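Local atomic coordinates of malonate decarboxylase subunit alpha (Acinetobacter baumannii ATCC 17978, PDB entry 6MPR), a protein that probably acts as the acyl-carrier-protein transferase of malonate decarboxylase, exchanging an acetyl group on the carrier for malonyl before carbon dioxide is released. Residues G256-H261 against L266-G271; V434-E439 against P443-R448; V472-T477 against Y483-S488; Q494-A499 against A516-E521; A537-E540 against A544-I547. One frame throughout, in Å; residues are numbered along the deposited sequence.

Contact 1. Residues G256-H261 against L266-G271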
# COMPACT_ATOMS: atom_id res chain seq x y z
N GLY A 256 -20.23 0.66 -21.91
CA GLY A 256 -21.06 0.84 -20.73
C GLY A 256 -20.34 1.13 -19.43
O GLY A 256 -21.01 1.45 -18.45
N ILE A 257 -19.01 1.01 -19.39
CA ILE A 257 -18.26 1.30 -18.18
C ILE A 257 -17.13 2.30 -18.45
O ILE A 257 -17.08 3.38 -17.84
CB ILE A 257 -17.70 0.01 -17.54
CG1 ILE A 257 -18.82 -1.03 -17.35
CG2 ILE A 257 -17.05 0.34 -16.19
CD1 ILE A 257 -18.35 -2.33 -16.67
N TYR A 258 -16.19 1.94 -19.34
CA TYR A 258 -15.01 2.78 -19.53
C TYR A 258 -15.40 4.14 -20.12
O TYR A 258 -15.00 5.19 -19.60
CB TYR A 258 -13.98 2.11 -20.44
CG TYR A 258 -13.34 0.83 -19.92
CD1 TYR A 258 -13.66 0.31 -18.67
CD2 TYR A 258 -12.40 0.16 -20.70
CE1 TYR A 258 -13.05 -0.87 -18.22
CE2 TYR A 258 -11.80 -0.99 -20.25
CZ TYR A 258 -12.13 -1.50 -19.01
OH TYR A 258 -11.52 -2.66 -18.61
N GLU A 259 -16.16 4.11 -21.21
CA GLU A 259 -16.63 5.35 -21.81
C GLU A 259 -17.59 6.09 -20.87
O GLU A 259 -17.48 7.31 -20.68
CB GLU A 259 -17.33 5.06 -23.14
CG GLU A 259 -17.69 6.34 -23.90
CD GLU A 259 -18.40 6.08 -25.21
OE1 GLU A 259 -18.68 4.91 -25.55
OE2 GLU A 259 -18.67 7.07 -25.92
N LYS A 260 -18.53 5.36 -20.27
CA LYS A 260 -19.58 5.98 -19.46
C LYS A 260 -18.99 6.80 -18.32
O LYS A 260 -19.47 7.91 -18.03
CB LYS A 260 -20.51 4.90 -18.89
CG LYS A 260 -21.62 5.45 -17.98
CD LYS A 260 -22.52 4.34 -17.46
CE LYS A 260 -23.56 4.90 -16.49
NZ LYS A 260 -24.62 5.69 -17.19
N HIS A 261 -17.96 6.28 -17.67
CA HIS A 261 -17.38 6.92 -16.49
C HIS A 261 -16.04 7.58 -16.75
O HIS A 261 -15.41 8.05 -15.80
CB HIS A 261 -17.24 5.89 -15.36
CG HIS A 261 -18.52 5.20 -15.02
ND1 HIS A 261 -19.56 5.84 -14.41
CD2 HIS A 261 -18.92 3.92 -15.22
CE1 HIS A 261 -20.56 4.99 -14.24
NE2 HIS A 261 -20.19 3.82 -14.72
N LEU A 266 -6.39 1.92 -15.04
CA LEU A 266 -7.07 0.68 -14.70
C LEU A 266 -6.08 -0.47 -14.60
O LEU A 266 -4.94 -0.40 -15.07
CB LEU A 266 -8.16 0.33 -15.73
CG LEU A 266 -7.72 -0.16 -17.12
CD1 LEU A 266 -8.96 -0.56 -17.89
CD2 LEU A 266 -6.92 0.89 -17.92
N ASN A 267 -6.54 -1.53 -13.94
CA ASN A 267 -5.95 -2.86 -13.99
C ASN A 267 -6.96 -3.85 -14.56
O ASN A 267 -8.16 -3.75 -14.29
CB ASN A 267 -5.50 -3.29 -12.59
CG ASN A 267 -5.09 -4.76 -12.52
OD1 ASN A 267 -5.84 -5.60 -12.01
ND2 ASN A 267 -3.88 -5.07 -13.00
N HIS A 268 -6.47 -4.79 -15.36
CA HIS A 268 -7.24 -5.93 -15.85
C HIS A 268 -6.76 -7.18 -15.14
O HIS A 268 -5.57 -7.50 -15.18
CB HIS A 268 -7.03 -6.17 -17.35
CG HIS A 268 -7.79 -5.25 -18.24
ND1 HIS A 268 -7.69 -5.34 -19.62
CD2 HIS A 268 -8.68 -4.27 -17.98
CE1 HIS A 268 -8.49 -4.43 -20.16
NE2 HIS A 268 -9.11 -3.78 -19.19
N GLY A 269 -7.70 -7.92 -14.53
CA GLY A 269 -7.41 -9.30 -14.17
C GLY A 269 -7.31 -10.15 -15.43
O GLY A 269 -8.16 -10.06 -16.32
N ILE A 270 -6.26 -10.97 -15.52
CA ILE A 270 -5.97 -11.66 -16.77
C ILE A 270 -7.05 -12.71 -17.07
O ILE A 270 -7.45 -13.48 -16.19
CB ILE A 270 -4.56 -12.28 -16.72
CG1 ILE A 270 -4.27 -13.07 -18.00
CG2 ILE A 270 -4.40 -13.19 -15.52
CD1 ILE A 270 -3.83 -12.22 -19.14
N GLY A 271 -7.53 -12.72 -18.31
CA GLY A 271 -8.49 -13.72 -18.76
C GLY A 271 -8.91 -13.40 -20.17
O GLY A 271 -8.55 -12.36 -20.73

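Contact 2. Residues V434-E439 against P443-R448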
# COMPACT_ATOMS: atom_id res chain seq x y z
N VAL A 434 -18.07 -11.59 -15.66
CA VAL A 434 -18.18 -13.03 -15.48
C VAL A 434 -19.32 -13.55 -16.36
O VAL A 434 -20.37 -12.91 -16.46
CB VAL A 434 -18.37 -13.27 -13.96
CG1 VAL A 434 -19.79 -13.61 -13.60
CG2 VAL A 434 -17.31 -14.24 -13.40
N GLU A 435 -19.11 -14.69 -17.02
CA GLU A 435 -20.22 -15.33 -17.71
C GLU A 435 -21.12 -16.03 -16.69
O GLU A 435 -20.70 -16.35 -15.57
CB GLU A 435 -19.74 -16.33 -18.77
CG GLU A 435 -18.83 -15.73 -19.84
CD GLU A 435 -18.13 -16.78 -20.68
OE1 GLU A 435 -18.82 -17.61 -21.32
OE2 GLU A 435 -16.88 -16.79 -20.68
N THR A 436 -22.37 -16.24 -17.07
CA THR A 436 -23.33 -16.76 -16.10
C THR A 436 -23.05 -18.22 -15.74
O THR A 436 -23.38 -18.66 -14.64
CB THR A 436 -24.76 -16.58 -16.61
OG1 THR A 436 -24.94 -17.24 -17.87
CG2 THR A 436 -25.05 -15.09 -16.75
N PHE A 437 -22.40 -18.97 -16.63
CA PHE A 437 -21.96 -20.32 -16.32
C PHE A 437 -20.47 -20.44 -16.59
O PHE A 437 -19.95 -19.84 -17.54
CB PHE A 437 -22.72 -21.38 -17.11
CG PHE A 437 -24.11 -21.61 -16.60
CD1 PHE A 437 -25.13 -20.72 -16.93
CD2 PHE A 437 -24.40 -22.69 -15.79
CE1 PHE A 437 -26.41 -20.93 -16.46
CE2 PHE A 437 -25.67 -22.90 -15.31
CZ PHE A 437 -26.68 -22.02 -15.65
N GLN A 438 -19.80 -21.21 -15.74
CA GLN A 438 -18.37 -21.40 -15.80
C GLN A 438 -18.00 -22.48 -16.81
O GLN A 438 -18.85 -23.20 -17.34
CB GLN A 438 -17.83 -21.76 -14.42
CG GLN A 438 -17.77 -20.59 -13.46
CD GLN A 438 -16.89 -19.47 -14.00
OE1 GLN A 438 -15.81 -19.72 -14.52
NE2 GLN A 438 -17.37 -18.24 -13.88
N GLU A 439 -16.70 -22.57 -17.09
CA GLU A 439 -16.19 -23.67 -17.90
C GLU A 439 -16.40 -24.97 -17.13
O GLU A 439 -15.94 -25.10 -15.99
CB GLU A 439 -14.72 -23.45 -18.23
N PRO A 443 -22.86 -23.17 -12.56
CA PRO A 443 -23.32 -21.78 -12.52
C PRO A 443 -22.35 -20.88 -11.78
O PRO A 443 -21.75 -21.27 -10.77
CB PRO A 443 -24.67 -21.87 -11.80
CG PRO A 443 -24.64 -23.16 -11.08
CD PRO A 443 -23.81 -24.08 -11.91
N THR A 444 -22.18 -19.66 -12.29
CA THR A 444 -21.42 -18.66 -11.56
C THR A 444 -22.23 -18.11 -10.40
O THR A 444 -21.71 -17.94 -9.29
CB THR A 444 -21.01 -17.53 -12.49
OG1 THR A 444 -20.24 -18.06 -13.57
CG2 THR A 444 -20.21 -16.50 -11.72
N PHE A 445 -23.50 -17.86 -10.64
CA PHE A 445 -24.37 -17.27 -9.64
C PHE A 445 -25.02 -18.38 -8.83
O PHE A 445 -25.68 -19.27 -9.40
CB PHE A 445 -25.38 -16.35 -10.32
CG PHE A 445 -24.73 -15.16 -10.96
CD1 PHE A 445 -24.37 -14.06 -10.20
CD2 PHE A 445 -24.41 -15.18 -12.32
CE1 PHE A 445 -23.74 -12.98 -10.77
CE2 PHE A 445 -23.77 -14.10 -12.90
CZ PHE A 445 -23.44 -12.99 -12.13
N VAL A 446 -24.79 -18.36 -7.52
CA VAL A 446 -25.23 -19.40 -6.60
C VAL A 446 -25.91 -18.77 -5.40
O VAL A 446 -25.58 -17.65 -4.99
CB VAL A 446 -24.05 -20.27 -6.11
CG1 VAL A 446 -23.43 -21.04 -7.26
CG2 VAL A 446 -23.02 -19.40 -5.39
N ASP A 447 -26.87 -19.50 -4.81
CA ASP A 447 -27.51 -19.03 -3.59
C ASP A 447 -26.53 -18.98 -2.42
O ASP A 447 -26.65 -18.11 -1.55
CB ASP A 447 -28.70 -19.93 -3.24
CG ASP A 447 -29.85 -19.79 -4.21
OD1 ASP A 447 -30.04 -18.69 -4.77
OD2 ASP A 447 -30.58 -20.79 -4.42
N ARG A 448 -25.57 -19.90 -2.38
CA ARG A 448 -24.64 -20.00 -1.26
C ARG A 448 -23.24 -20.28 -1.79
O ARG A 448 -23.04 -21.26 -2.52
CB ARG A 448 -25.08 -21.12 -0.30
CG ARG A 448 -24.13 -21.41 0.86
CD ARG A 448 -24.53 -22.71 1.54
NE ARG A 448 -23.68 -23.04 2.69
CZ ARG A 448 -23.90 -22.58 3.92
NH1 ARG A 448 -24.94 -21.78 4.15
NH2 ARG A 448 -23.09 -22.91 4.92

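Contact 3. Residues V472-T477 against Y483-S488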
# COMPACT_ATOMS: atom_id res chain seq x y z
N VAL A 472 -18.41 -4.09 -5.01
CA VAL A 472 -18.65 -4.20 -6.45
C VAL A 472 -19.48 -3.00 -6.89
O VAL A 472 -20.59 -2.79 -6.39
CB VAL A 472 -19.35 -5.51 -6.80
CG1 VAL A 472 -19.63 -5.57 -8.32
CG2 VAL A 472 -18.53 -6.72 -6.32
N THR A 473 -18.95 -2.21 -7.82
CA THR A 473 -19.73 -1.14 -8.43
C THR A 473 -20.44 -1.57 -9.70
O THR A 473 -21.50 -1.02 -10.03
CB THR A 473 -18.83 0.07 -8.73
OG1 THR A 473 -17.78 -0.31 -9.63
CG2 THR A 473 -18.23 0.63 -7.45
N HIS A 474 -19.91 -2.57 -10.41
CA HIS A 474 -20.46 -3.00 -11.70
C HIS A 474 -20.41 -4.52 -11.79
O HIS A 474 -19.34 -5.10 -11.61
CB HIS A 474 -19.68 -2.42 -12.88
CG HIS A 474 -19.72 -0.93 -12.98
ND1 HIS A 474 -19.01 -0.10 -12.13
CD2 HIS A 474 -20.39 -0.11 -13.83
CE1 HIS A 474 -19.22 1.16 -12.47
NE2 HIS A 474 -20.07 1.18 -13.49
N LEU A 475 -21.54 -5.15 -12.14
CA LEU A 475 -21.59 -6.57 -12.50
C LEU A 475 -21.84 -6.69 -13.99
O LEU A 475 -22.88 -6.23 -14.48
CB LEU A 475 -22.69 -7.30 -11.72
CG LEU A 475 -22.86 -8.79 -12.02
CD1 LEU A 475 -21.57 -9.58 -11.72
CD2 LEU A 475 -24.01 -9.35 -11.21
N LEU A 476 -20.92 -7.33 -14.72
CA LEU A 476 -20.99 -7.44 -16.17
C LEU A 476 -21.00 -8.91 -16.57
O LEU A 476 -20.04 -9.63 -16.27
CB LEU A 476 -19.80 -6.72 -16.81
CG LEU A 476 -19.50 -7.02 -18.27
CD1 LEU A 476 -20.71 -6.69 -19.12
CD2 LEU A 476 -18.28 -6.22 -18.70
N THR A 477 -22.07 -9.35 -17.23
CA THR A 477 -22.18 -10.71 -17.74
C THR A 477 -22.46 -10.66 -19.24
O THR A 477 -22.59 -9.58 -19.83
CB THR A 477 -23.30 -11.51 -17.05
OG1 THR A 477 -24.58 -11.07 -17.54
CG2 THR A 477 -23.26 -11.35 -15.54
N TYR A 483 -25.61 -1.84 -12.76
CA TYR A 483 -24.86 -0.72 -12.16
C TYR A 483 -25.12 -0.70 -10.65
O TYR A 483 -25.82 0.16 -10.11
CB TYR A 483 -25.24 0.60 -12.81
CG TYR A 483 -24.81 0.74 -14.25
CD1 TYR A 483 -23.47 0.91 -14.58
CD2 TYR A 483 -25.74 0.71 -15.28
CE1 TYR A 483 -23.06 1.04 -15.90
CE2 TYR A 483 -25.35 0.84 -16.61
CZ TYR A 483 -24.01 0.99 -16.91
OH TYR A 483 -23.62 1.12 -18.22
N LEU A 484 -24.49 -1.67 -9.97
CA LEU A 484 -24.75 -1.90 -8.55
C LEU A 484 -24.42 -0.69 -7.68
O LEU A 484 -25.03 -0.51 -6.62
CB LEU A 484 -23.97 -3.13 -8.07
CG LEU A 484 -24.25 -4.50 -8.69
CD1 LEU A 484 -23.37 -5.56 -8.03
CD2 LEU A 484 -25.74 -4.88 -8.61
N TYR A 485 -23.48 0.16 -8.11
CA TYR A 485 -23.14 1.33 -7.31
C TYR A 485 -24.34 2.24 -7.11
O TYR A 485 -24.34 3.06 -6.18
CB TYR A 485 -22.00 2.13 -7.94
CG TYR A 485 -22.35 2.99 -9.13
CD1 TYR A 485 -22.29 2.48 -10.44
CD2 TYR A 485 -22.68 4.33 -8.97
CE1 TYR A 485 -22.60 3.26 -11.52
CE2 TYR A 485 -22.99 5.12 -10.06
CZ TYR A 485 -22.94 4.59 -11.33
OH TYR A 485 -23.25 5.36 -12.41
N LYS A 486 -25.36 2.12 -7.96
CA LYS A 486 -26.54 2.97 -7.89
C LYS A 486 -27.72 2.29 -7.20
O LYS A 486 -28.75 2.94 -7.01
CB LYS A 486 -26.97 3.40 -9.30
CG LYS A 486 -26.39 4.72 -9.75
CD LYS A 486 -26.83 5.06 -11.16
CE LYS A 486 -26.52 3.92 -12.12
NZ LYS A 486 -26.85 4.29 -13.53
N ALA A 487 -27.60 1.02 -6.82
CA ALA A 487 -28.70 0.35 -6.14
C ALA A 487 -29.09 1.12 -4.88
O ALA A 487 -28.23 1.52 -4.10
CB ALA A 487 -28.31 -1.09 -5.78
N SER A 488 -30.39 1.36 -4.72
CA SER A 488 -30.90 2.15 -3.60
C SER A 488 -31.10 1.33 -2.34
O SER A 488 -31.17 1.91 -1.25
CB SER A 488 -32.22 2.82 -3.99
OG SER A 488 -33.18 1.86 -4.38

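Contact 4. Residues Q494-A499 against A516-E521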
# COMPACT_ATOMS: atom_id res chain seq x y z
N GLN A 494 -30.18 -6.92 -5.28
CA GLN A 494 -30.40 -8.32 -5.62
C GLN A 494 -31.21 -8.47 -6.91
O GLN A 494 -30.98 -9.39 -7.69
CB GLN A 494 -31.07 -9.04 -4.44
CG GLN A 494 -30.13 -9.15 -3.22
CD GLN A 494 -30.83 -9.50 -1.91
OE1 GLN A 494 -30.43 -9.01 -0.85
NE2 GLN A 494 -31.86 -10.34 -1.97
N ALA A 495 -32.17 -7.56 -7.14
CA ALA A 495 -32.95 -7.64 -8.38
C ALA A 495 -32.11 -7.27 -9.60
O ALA A 495 -32.38 -7.76 -10.71
CB ALA A 495 -34.17 -6.72 -8.28
N MET A 496 -31.10 -6.42 -9.44
CA MET A 496 -30.24 -6.07 -10.57
C MET A 496 -29.26 -7.19 -10.90
O MET A 496 -29.00 -7.47 -12.07
CB MET A 496 -29.49 -4.77 -10.27
CG MET A 496 -30.44 -3.59 -10.10
SD MET A 496 -29.70 -2.25 -9.16
CE MET A 496 -28.34 -1.79 -10.24
N ILE A 497 -28.73 -7.85 -9.87
CA ILE A 497 -27.94 -9.05 -10.12
C ILE A 497 -28.79 -10.08 -10.86
O ILE A 497 -28.38 -10.62 -11.90
CB ILE A 497 -27.40 -9.61 -8.79
CG1 ILE A 497 -26.41 -8.61 -8.17
CG2 ILE A 497 -26.76 -10.97 -9.02
CD1 ILE A 497 -25.94 -9.00 -6.77
N ALA A 498 -30.01 -10.32 -10.38
CA ALA A 498 -30.86 -11.33 -11.00
C ALA A 498 -31.13 -11.02 -12.47
O ALA A 498 -31.25 -11.95 -13.28
CB ALA A 498 -32.18 -11.45 -10.23
N ALA A 499 -31.20 -9.73 -12.84
CA ALA A 499 -31.53 -9.35 -14.21
C ALA A 499 -30.44 -9.74 -15.22
O ALA A 499 -30.73 -9.91 -16.41
CB ALA A 499 -31.76 -7.84 -14.29
N ALA A 516 -37.74 -4.84 -16.75
CA ALA A 516 -38.07 -3.73 -17.63
C ALA A 516 -37.90 -2.39 -16.91
O ALA A 516 -37.36 -1.43 -17.48
CB ALA A 516 -39.49 -3.87 -18.17
N ARG A 517 -38.38 -2.30 -15.67
CA ARG A 517 -38.25 -1.07 -14.89
C ARG A 517 -36.78 -0.71 -14.68
O ARG A 517 -36.37 0.45 -14.89
CB ARG A 517 -38.98 -1.25 -13.57
CG ARG A 517 -39.54 0.02 -12.97
CD ARG A 517 -38.76 0.43 -11.76
NE ARG A 517 -38.70 -0.65 -10.78
CZ ARG A 517 -37.75 -0.77 -9.86
NH1 ARG A 517 -36.77 0.13 -9.81
NH2 ARG A 517 -37.76 -1.78 -9.01
N LEU A 518 -35.96 -1.68 -14.27
CA LEU A 518 -34.54 -1.42 -14.04
C LEU A 518 -33.84 -0.95 -15.31
O LEU A 518 -32.94 -0.10 -15.26
CB LEU A 518 -33.87 -2.68 -13.50
CG LEU A 518 -34.34 -3.18 -12.12
CD1 LEU A 518 -33.65 -4.50 -11.73
CD2 LEU A 518 -34.08 -2.12 -11.07
N ARG A 519 -34.21 -1.51 -16.47
CA ARG A 519 -33.64 -1.05 -17.73
C ARG A 519 -34.13 0.36 -18.07
O ARG A 519 -33.34 1.21 -18.51
CB ARG A 519 -33.99 -2.02 -18.86
CG ARG A 519 -33.29 -3.38 -18.76
CD ARG A 519 -33.66 -4.30 -19.92
NE ARG A 519 -33.42 -3.67 -21.22
CZ ARG A 519 -33.97 -4.08 -22.36
NH1 ARG A 519 -33.71 -3.44 -23.50
NH2 ARG A 519 -34.78 -5.12 -22.36
N ARG A 520 -35.42 0.64 -17.86
CA ARG A 520 -35.92 1.99 -18.13
C ARG A 520 -35.19 3.03 -17.30
O ARG A 520 -34.84 4.11 -17.80
CB ARG A 520 -37.43 2.06 -17.87
CG ARG A 520 -37.98 3.49 -17.98
CD ARG A 520 -39.49 3.58 -17.89
NE ARG A 520 -40.07 2.91 -16.72
CZ ARG A 520 -40.03 3.37 -15.47
NH1 ARG A 520 -39.40 4.51 -15.17
NH2 ARG A 520 -40.61 2.67 -14.50
N GLU A 521 -34.92 2.72 -16.03
CA GLU A 521 -34.27 3.65 -15.13
C GLU A 521 -32.75 3.71 -15.32
O GLU A 521 -32.09 4.52 -14.65
CB GLU A 521 -34.61 3.28 -13.68
CG GLU A 521 -36.12 3.32 -13.40
CD GLU A 521 -36.47 3.06 -11.95
OE1 GLU A 521 -35.58 2.63 -11.19
OE2 GLU A 521 -37.64 3.28 -11.57

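Contact 5. Residues A537-E540 against A544-I547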
# COMPACT_ATOMS: atom_id res chain seq x y z
N ALA A 537 -20.65 -8.69 -32.37
CA ALA A 537 -19.62 -9.14 -31.43
C ALA A 537 -19.00 -10.43 -31.97
O ALA A 537 -19.40 -11.53 -31.60
CB ALA A 537 -20.22 -9.34 -30.05
N THR A 538 -18.01 -10.28 -32.84
CA THR A 538 -17.37 -11.41 -33.50
C THR A 538 -15.86 -11.31 -33.36
O THR A 538 -15.32 -10.25 -33.00
CB THR A 538 -17.75 -11.48 -35.00
OG1 THR A 538 -17.10 -10.41 -35.69
CG2 THR A 538 -19.26 -11.37 -35.20
N ARG A 539 -15.17 -12.41 -33.66
CA ARG A 539 -13.71 -12.40 -33.65
C ARG A 539 -13.11 -11.47 -34.69
O ARG A 539 -11.94 -11.10 -34.58
CB ARG A 539 -13.17 -13.82 -33.85
CG ARG A 539 -13.45 -14.78 -32.69
CD ARG A 539 -12.93 -16.18 -33.00
NE ARG A 539 -11.62 -16.12 -33.65
CZ ARG A 539 -10.46 -15.99 -33.00
NH1 ARG A 539 -10.45 -15.91 -31.67
NH2 ARG A 539 -9.32 -15.93 -33.68
N GLU A 540 -13.88 -11.07 -35.72
CA GLU A 540 -13.34 -10.12 -36.68
C GLU A 540 -13.03 -8.77 -36.03
O GLU A 540 -12.24 -7.99 -36.59
CB GLU A 540 -14.31 -9.93 -37.85
CG GLU A 540 -14.24 -11.06 -38.86
CD GLU A 540 -12.83 -11.26 -39.42
OE1 GLU A 540 -12.32 -10.34 -40.09
OE2 GLU A 540 -12.24 -12.33 -39.17
N ALA A 544 -5.94 -8.71 -33.13
CA ALA A 544 -5.11 -9.88 -33.41
C ALA A 544 -5.95 -11.12 -33.15
O ALA A 544 -6.59 -11.23 -32.10
CB ALA A 544 -3.84 -9.88 -32.55
N LYS A 545 -5.94 -12.06 -34.09
CA LYS A 545 -6.71 -13.29 -34.01
C LYS A 545 -5.93 -14.46 -33.41
O LYS A 545 -6.54 -15.48 -33.07
CB LYS A 545 -7.20 -13.69 -35.41
CG LYS A 545 -8.51 -13.05 -35.85
CD LYS A 545 -8.36 -11.56 -36.03
CE LYS A 545 -9.55 -10.97 -36.76
NZ LYS A 545 -9.33 -9.52 -37.04
N ASN A 546 -4.62 -14.35 -33.30
CA ASN A 546 -3.80 -15.46 -32.85
C ASN A 546 -2.45 -14.90 -32.40
O ASN A 546 -2.19 -13.70 -32.51
CB ASN A 546 -3.65 -16.52 -33.95
CG ASN A 546 -3.16 -15.94 -35.27
OD1 ASN A 546 -2.28 -15.07 -35.30
ND2 ASN A 546 -3.74 -16.40 -36.37
N ILE A 547 -1.59 -15.80 -31.92
CA ILE A 547 -0.27 -15.40 -31.43
C ILE A 547 0.58 -14.84 -32.57
O ILE A 547 1.26 -13.82 -32.40
CB ILE A 547 0.42 -16.60 -30.75
CG1 ILE A 547 -0.24 -16.94 -29.40
CG2 ILE A 547 1.91 -16.37 -30.61
CD1 ILE A 547 0.12 -16.00 -28.27

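Contact 1. Residues G256-H261 against L266-G271
Tyr258, on helix 244-261, reaches across to Leu266 and His268 on strand 265-268, joining the two halves of a helix-then-strand unit in the mixed, largely parallel sheet. Its CG stands anti to the carbonyl carbon (chi1 -65°), which sends the ring away from the helix and carries the hydroxyl to the strand. The phenol and the imidazole run obliquely to each other: the hydroxyl lies at the imidazole edge, near its plane, and NE2 of His268 at the edge of the phenol, near its plane. Leu266 instead crosses Tyr258 at about a right angle and offers a single methyl, CD1, which sits 3.5 Å from Tyr258 CZ, oblique to the ring. Ile277 of helix 272-287 and Ile365 of strand 363-366 touch both Tyr258 and His268, so apolar side chains pack against the polar pair. The second imidazole nitrogen, His268 ND1, is hydrogen-bonded to Glu278 OE2, and Trp298 meets the imidazole edge-to-face; together they would hold the histidine's rotation. Its remaining nitrogen then completes the buried link, a short hydrogen bond of 2.7 Å between Tyr258 OH and His268 NE2 in which either partner could be the donor.

Contact 2. Residues V434-E439 against P443-R448
The loop that leaves strand 429-433 doubles back before helix 450-458, and Thr444 closes it against Glu435, Thr436 and Gln438. The hydroxyl donates to the loop backbone, Thr444 OG1 lying 2.7 Å from Glu435 O and tilted 20° from the carbonyl plane. Next to it the backbone Thr444 N gives a nearly straight bond (167°) to Thr436 O at 2.8 Å. Thr444 OG1 is also met by Gln438 NE2 at 2.9 Å, through a glutamine chain bent at chi2; Gln438 is modelled in two conformers, so this bond is less certain. Phe437 and Pro443 form a single beta bridge, their CA atoms 4.3 Å apart, the one bridge in a stretch without regular strand. Over that bridge the Phe437 ring leans obliquely on the proline, CE2 3.8 Å from Pro443 CB. With chi1 of Thr444 at -58°, its methyl CG2 faces the opposite way from the backbone N and meets the tip of Val434, a residue that is also modelled twice. Phe445 and Val434 lie alongside one another, heading opposite ways; Phe445 CE2 is 4.2 Å from Thr436 CG2, and the ring continues onto Leu475 and Thr477. The hydroxyl of Thr436 is bonded to Glu478 OE2.

Contact 3. Residues V472-T477 against Y483-S488
Leu484, His474 and Tyr485 give up the most surface where strand 474-477 faces the 3-10 turn that follows strand 480-482, the returning strand of a beta-hairpin. Leu484 points at the other segment: its CD1 lies 3.8 Å from Val472 CG1 and 4.1 Å from Leu475 CB, while Ile497 packs on the same side chain. His474 starts away from the turn, yet its imidazole comes back to meet two tyrosines in an aromatic cluster. Toward Tyr483 the rings meet rim to rim, with planes at 81° and His474 CD2 3.3 Å from Tyr483 CD1. Tyr485 CG sits between its backbone N and carbonyl carbon (chi1 77°), which lays the side chain alongside His474 in the same direction, ring planes inclined obliquely at 38° and His474 NE2 3.8 Å from Tyr485 CE1. Tyr485 N also donates to Thr473 O at 3.0 Å, and that oxygen lies in the plane of the phenol ring at its edge. The Thr473 hydroxyl, bonded to Val430 N, also bonds in the imidazole plane to His474 ND1 at 2.8 Å, either donating. ND1 is thus held by the hydroxyl of the preceding residue, and the ring could hardly turn without breaking that bond.

Contact 4. Residues Q494-A499 against A516-E521
Leu518 points from helix 512-520 into helix 490-499, where it meets Ala495 and Met496. One methyl does most of the touching: Leu518 CD1 lies 3.7 Å from Met496 CG, 4.1 Å from Ala495 CB and 3.6 Å from the backbone oxygen Ala495 O. Its sister CD2 reaches Met496 CG alone, at 4.0 Å. The leucine and methionine side chains run at a slant to each other, and both leucine methyls face the methionine CG. The small methyl of Ala495 lets the leucine lie close to the backbone of the facing helix, and the closest pair of CA atoms, Met496 CA and Leu518 CA, is 7.2 Å apart.

In the next shell, Met496 bends at chi3 (63°), which turns its terminal methyl toward the turn at Tyr483 and Leu484, while its sulfur rests on Ala487. Val524 of strand 524-525 touches Met496, Ala499 and Leu518 together, and a backbone hydrogen bond between Leu518 and Val524 ties the helix to that strand. Further out, Arg517 and Glu521 form a salt bridge one helical turn apart, NH1 to OE1 at 3.1 Å, the carboxylate oxygen lying in the guanidinium plane but being met from above its own plane. Arg519 makes a second salt bridge, with Asp529. The contact is apolar helix-helix packing of an alpha/beta fold, Leu518 of one short helix packing on the other beside strand 524-525, the outermost strand of the mixed sheet within this chain.

Contact 5. Residues A537-E540 against A544-I547
Arg539 and Glu540, in a short 3-10 turn, close on Lys545 in the loop that leads into helix 547-553. Along the first segment, Ala537 packs on Val247, Leu248 and Met251 of helix 244-261. Thr538 follows, and its hydroxyl takes a weak bond from the backbone of the turn, Glu540 N to Thr538 OG1 at 3.3 Å.

Arg539 carries the main link. Its chain, bent at chi3 (42°), runs beside that of Lys545 with the opposite heading and lays the guanidinium edge against the lysine carbonyl. Arg539 NH2 donates to Lys545 O at 2.9 Å, in the guanidinium plane and, at the other end, in the carbonyl plane on a lone pair of the oxygen. The other terminal nitrogen, NH1, is bonded to the carbonyls of Pro239 and Ile242, so the one cation gathers three backbone oxygens from two loops and its rotation is fixed.

Glu540 crosses Lys545 at about a right angle, with OE2 3.9 Å from Lys545 CE. The carboxylate stops short of a salt bridge, OE1 being 4.3 Å from Lys545 NZ, although the opposite charges would still attract. The ammonium is bonded instead to Leu542 O, within the loop between the segments. Lys545, bent at chi2 (66°), curls back toward the turn, where NZ makes a further, weak bond of 3.3 Å to Glu540 O.

Overall arrangement
Contact 3 touches three of the others. It meets contact 1 where Tyr483 OH bonds to Gly256 O at 2.6 Å, and where the His261 ring joins those of His474 and Tyr485. Toward contact 2, Val434, just past strand 429-433, continues the pairing, its N 2.8 Å from Leu476 O, with Phe445 packing on Leu475. Contact 4 is closest, its centre about 10 Å from that of contact 3, and it meets the 3-10 turn through Met496 and Ile497; Ile497 also reaches Phe445 of contact 2. Contact 5 stands apart, its centre about 19 Å from that of contact 1 and about 32 Å from that of contact 4, but Ala537, at its start, packs on helix 244-261, the helix of contact 1.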